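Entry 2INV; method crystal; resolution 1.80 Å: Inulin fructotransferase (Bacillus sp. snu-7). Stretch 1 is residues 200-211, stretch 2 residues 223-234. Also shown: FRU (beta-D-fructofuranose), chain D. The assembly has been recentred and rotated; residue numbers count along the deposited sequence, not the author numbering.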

# COMPACT_ATOMS: atom_id res chain seq x y z
N ASN A 200 -0.58 6.05 7.83
CA ASN A 200 -0.70 7.02 8.92
C ASN A 200 -1.55 8.23 8.56
O ASN A 200 -1.80 8.50 7.38
CB ASN A 200 0.67 7.54 9.38
CG ASN A 200 1.65 6.43 9.67
OD1 ASN A 200 1.59 5.89 10.88
ND2 ASN A 200 2.47 6.07 8.82
N MSE A 201 -1.98 8.95 9.60
CA MSE A 201 -2.77 10.17 9.46
C MSE A 201 -2.00 11.29 10.14
O MSE A 201 -2.01 11.39 11.38
CB MSE A 201 -4.14 9.99 10.11
CG MSE A 201 -4.96 11.27 10.23
SE MSE A 201 -5.31 12.11 8.55
CE MSE A 201 -6.76 11.00 7.96
N ILE A 202 -1.33 12.10 9.33
CA ILE A 202 -0.51 13.20 9.82
C ILE A 202 -1.07 14.50 9.27
O ILE A 202 -0.76 14.87 8.13
CB ILE A 202 0.92 13.05 9.32
CG1 ILE A 202 1.33 11.58 9.36
CG2 ILE A 202 1.86 13.91 10.15
CD1 ILE A 202 2.65 11.28 8.72
N ALA A 203 -1.89 15.20 10.05
CA ALA A 203 -2.45 16.44 9.54
C ALA A 203 -2.64 17.52 10.57
O ALA A 203 -2.67 17.26 11.79
CB ALA A 203 -3.76 16.16 8.84
N GLU A 204 -2.77 18.75 10.07
CA GLU A 204 -2.95 19.90 10.93
C GLU A 204 -1.70 19.99 11.80
O GLU A 204 -1.76 20.28 12.99
CB GLU A 204 -4.25 19.75 11.73
CG GLU A 204 -5.47 19.79 10.79
CD GLU A 204 -6.81 19.76 11.50
OE1 GLU A 204 -6.84 19.84 12.75
OE2 GLU A 204 -7.85 19.66 10.80
N CYS A 205 -0.57 19.75 11.15
CA CYS A 205 0.75 19.81 11.75
C CYS A 205 1.56 20.83 10.96
O CYS A 205 1.32 21.00 9.75
CB CYS A 205 1.44 18.45 11.66
SG CYS A 205 0.87 17.22 12.87
N GLY A 206 2.48 21.52 11.62
CA GLY A 206 3.28 22.51 10.91
C GLY A 206 4.05 21.79 9.82
O GLY A 206 4.12 22.24 8.68
N ASN A 207 4.62 20.65 10.20
CA ASN A 207 5.38 19.80 9.30
C ASN A 207 4.92 18.37 9.57
O ASN A 207 4.64 18.01 10.71
CB ASN A 207 6.88 19.89 9.60
CG ASN A 207 7.41 21.31 9.49
OD1 ASN A 207 7.15 22.15 10.35
ND2 ASN A 207 8.16 21.58 8.43
N CYS A 208 4.84 17.55 8.52
CA CYS A 208 4.39 16.18 8.69
C CYS A 208 5.53 15.15 8.75
O CYS A 208 5.75 14.55 9.81
CB CYS A 208 3.39 15.84 7.57
SG CYS A 208 1.89 16.86 7.65
N VAL A 209 6.22 14.92 7.64
CA VAL A 209 7.32 13.95 7.65
C VAL A 209 8.61 14.56 7.11
O VAL A 209 8.68 15.02 5.97
CB VAL A 209 6.98 12.69 6.83
CG1 VAL A 209 8.18 11.75 6.82
CG2 VAL A 209 5.78 11.99 7.44
N GLU A 210 9.64 14.55 7.95
CA GLU A 210 10.94 15.11 7.61
C GLU A 210 12.08 14.08 7.64
O GLU A 210 12.55 13.69 8.72
CB GLU A 210 11.27 16.26 8.56
CG GLU A 210 10.35 17.46 8.42
CD GLU A 210 10.57 18.50 9.50
OE1 GLU A 210 9.79 18.50 10.49
OE2 GLU A 210 11.52 19.30 9.39
N LEU A 211 12.52 13.66 6.46
CA LEU A 211 13.61 12.69 6.34
C LEU A 211 14.87 13.48 6.02
O LEU A 211 15.22 13.70 4.85
CB LEU A 211 13.30 11.71 5.23
CG LEU A 211 11.86 11.19 5.34
CD1 LEU A 211 11.53 10.29 4.16
CD2 LEU A 211 11.69 10.46 6.66
N ASN A 223 -0.24 6.97 3.18
CA ASN A 223 -0.46 7.98 4.20
C ASN A 223 -1.37 9.15 3.78
O ASN A 223 -1.48 9.47 2.60
CB ASN A 223 0.87 8.57 4.68
CG ASN A 223 1.85 7.50 5.13
OD1 ASN A 223 1.63 6.97 6.33
ND2 ASN A 223 2.80 7.17 4.42
N HIS A 224 -1.99 9.76 4.79
CA HIS A 224 -2.89 10.92 4.64
C HIS A 224 -2.12 12.12 5.24
O HIS A 224 -1.89 12.14 6.45
CB HIS A 224 -4.15 10.74 5.49
CG HIS A 224 -5.28 10.02 4.81
ND1 HIS A 224 -5.97 10.55 3.74
CD2 HIS A 224 -5.91 8.85 5.10
CE1 HIS A 224 -6.96 9.75 3.40
NE2 HIS A 224 -6.95 8.72 4.22
N MSE A 225 -1.73 13.11 4.44
CA MSE A 225 -0.98 14.25 5.03
C MSE A 225 -1.45 15.66 4.66
O MSE A 225 -1.81 15.95 3.51
CB MSE A 225 0.51 14.19 4.68
CG MSE A 225 1.23 12.96 5.20
SE MSE A 225 3.10 13.07 4.77
CE MSE A 225 3.39 11.26 4.21
N GLY A 226 -1.39 16.54 5.66
CA GLY A 226 -1.75 17.94 5.51
C GLY A 226 -0.86 18.71 6.48
O GLY A 226 -0.93 18.50 7.69
N ALA A 227 -0.03 19.60 5.95
CA ALA A 227 0.90 20.36 6.78
C ALA A 227 0.52 21.83 7.01
O ALA A 227 -0.66 22.18 7.08
CB ALA A 227 2.29 20.30 6.18
N GLY A 228 1.55 22.67 7.15
CA GLY A 228 1.32 24.08 7.36
C GLY A 228 2.05 24.96 6.35
O GLY A 228 3.08 24.56 5.80
N PRO A 229 1.53 26.17 6.09
CA PRO A 229 2.07 27.16 5.15
C PRO A 229 3.58 27.36 5.27
O PRO A 229 4.26 27.60 4.27
CB PRO A 229 1.31 28.42 5.52
CG PRO A 229 -0.05 27.89 5.85
CD PRO A 229 0.26 26.65 6.68
N ASP A 230 4.08 27.25 6.50
CA ASP A 230 5.50 27.43 6.78
C ASP A 230 6.21 26.10 6.96
O ASP A 230 7.39 26.06 7.34
CB ASP A 230 5.68 28.25 8.05
CG ASP A 230 5.12 29.65 7.93
OD1 ASP A 230 5.39 30.32 6.91
OD2 ASP A 230 4.41 30.08 8.86
N GLY A 231 5.50 25.01 6.71
CA GLY A 231 6.10 23.71 6.89
C GLY A 231 6.06 22.86 5.64
O GLY A 231 5.49 23.24 4.61
N VAL A 232 6.66 21.68 5.74
CA VAL A 232 6.70 20.76 4.64
C VAL A 232 5.76 19.61 4.95
O VAL A 232 5.47 19.33 6.12
CB VAL A 232 8.11 20.21 4.44
CG1 VAL A 232 9.06 21.35 4.07
CG2 VAL A 232 8.60 19.54 5.72
N THR A 233 5.28 18.96 3.90
CA THR A 233 4.39 17.84 4.10
C THR A 233 5.36 16.66 4.14
O THR A 233 5.60 16.09 5.20
CB THR A 233 3.39 17.75 2.95
OG1 THR A 233 2.72 19.01 2.81
CG2 THR A 233 2.35 16.67 3.21
N LEU A 234 5.95 16.32 3.00
CA LEU A 234 6.94 15.25 2.96
C LEU A 234 8.24 15.88 2.48
O LEU A 234 8.29 16.49 1.41
CB LEU A 234 6.54 14.13 2.01
CG LEU A 234 7.62 13.06 1.82
CD1 LEU A 234 7.93 12.37 3.14
CD2 LEU A 234 7.15 12.06 0.78
C1 FRU D . -9.16 22.33 7.95
C2 FRU D . -8.63 21.24 6.92
C3 FRU D . -7.33 20.52 7.38
C4 FRU D . -6.54 20.25 6.08
C5 FRU D . -7.00 21.38 5.20
C6 FRU D . -7.36 20.81 3.83
O1 FRU D . -8.08 23.13 8.50
O3 FRU D . -7.07 19.53 8.35
O4 FRU D . -5.14 20.18 6.30
O5 FRU D . -8.12 22.05 5.88
O6 FRU D . -7.27 21.85 2.94
O HOH W 1 3.64 25.34 8.91

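How does the contact begin? N200 and N223 sit level with each other, and the side-chain carbonyl of N223 serves its neighbour twice: OD1 accepts from N200 N at 2.8 Å and from N200 ND2, also at 2.8 Å. An asparagine amide suits such a rung, offering a donor and an acceptor on one short side chain in a buried place where backbone groups need partners. The m rotamer at chi1 in both residues lets the two side chains run alongside one another.

What joins the strands that follow? M201 to I202 and H224 to M225 run parallel, their axes 9° apart, and the bonds alternate as parallel strands require: H224 N gives to N200 O at 2.9 Å, I202 N to H224 O at 2.9 Å, and G226 N to I202 O at 3.0 Å. The side chains of M201 and H224 lie on one face, where the selenium of selenomethionine M201 packs against H224, SE to CB 3.5 Å, and views the imidazole obliquely. On the other face I202 CB meets M225 CG at 4.1 Å, an apolar pair suited to the buried interior.

How does the chain pass the bend from A203 to G206? A203 CA lies 3.2 Å from G226 O, a CA-H...O contact, and E204 N makes a weak bond to the same G226 O at 3.0 Å. E204 points its CB away from stretch 2, and its carboxylate OE2 instead accepts from fructose O3 at 2.6 Å. G226 leaves room for the sugar: a CB there would come within 2.8 Å of FRU O4. Next, G206 O takes a weak bond from G228 N at 3.0 Å and a CA-H...O contact from G231 CA, also at 3.0 Å. Glycine at 231 is essential to that approach, since a CB would fall 1.6 Å from G206 O.

What closes the contact beyond N207? Backbone pairing resumes with C208 N to V232 O at 3.1 Å and V209 N to T233 O at 2.8 Å, the latter nearly straight at 173°. C208 points toward stretch 2, its compact side chain fitting in close: SG lies 3.8 Å from A227 CB, and CB 3.9 Å from M225 SE. V209 CG2 reaches that selenium too, at 3.9 Å, while its CG1 packs 3.7 Å from L234 CD1. L211 CD1 adds a looser contact to L234 CD1 at 4.3 Å, extending the buried apolar cluster.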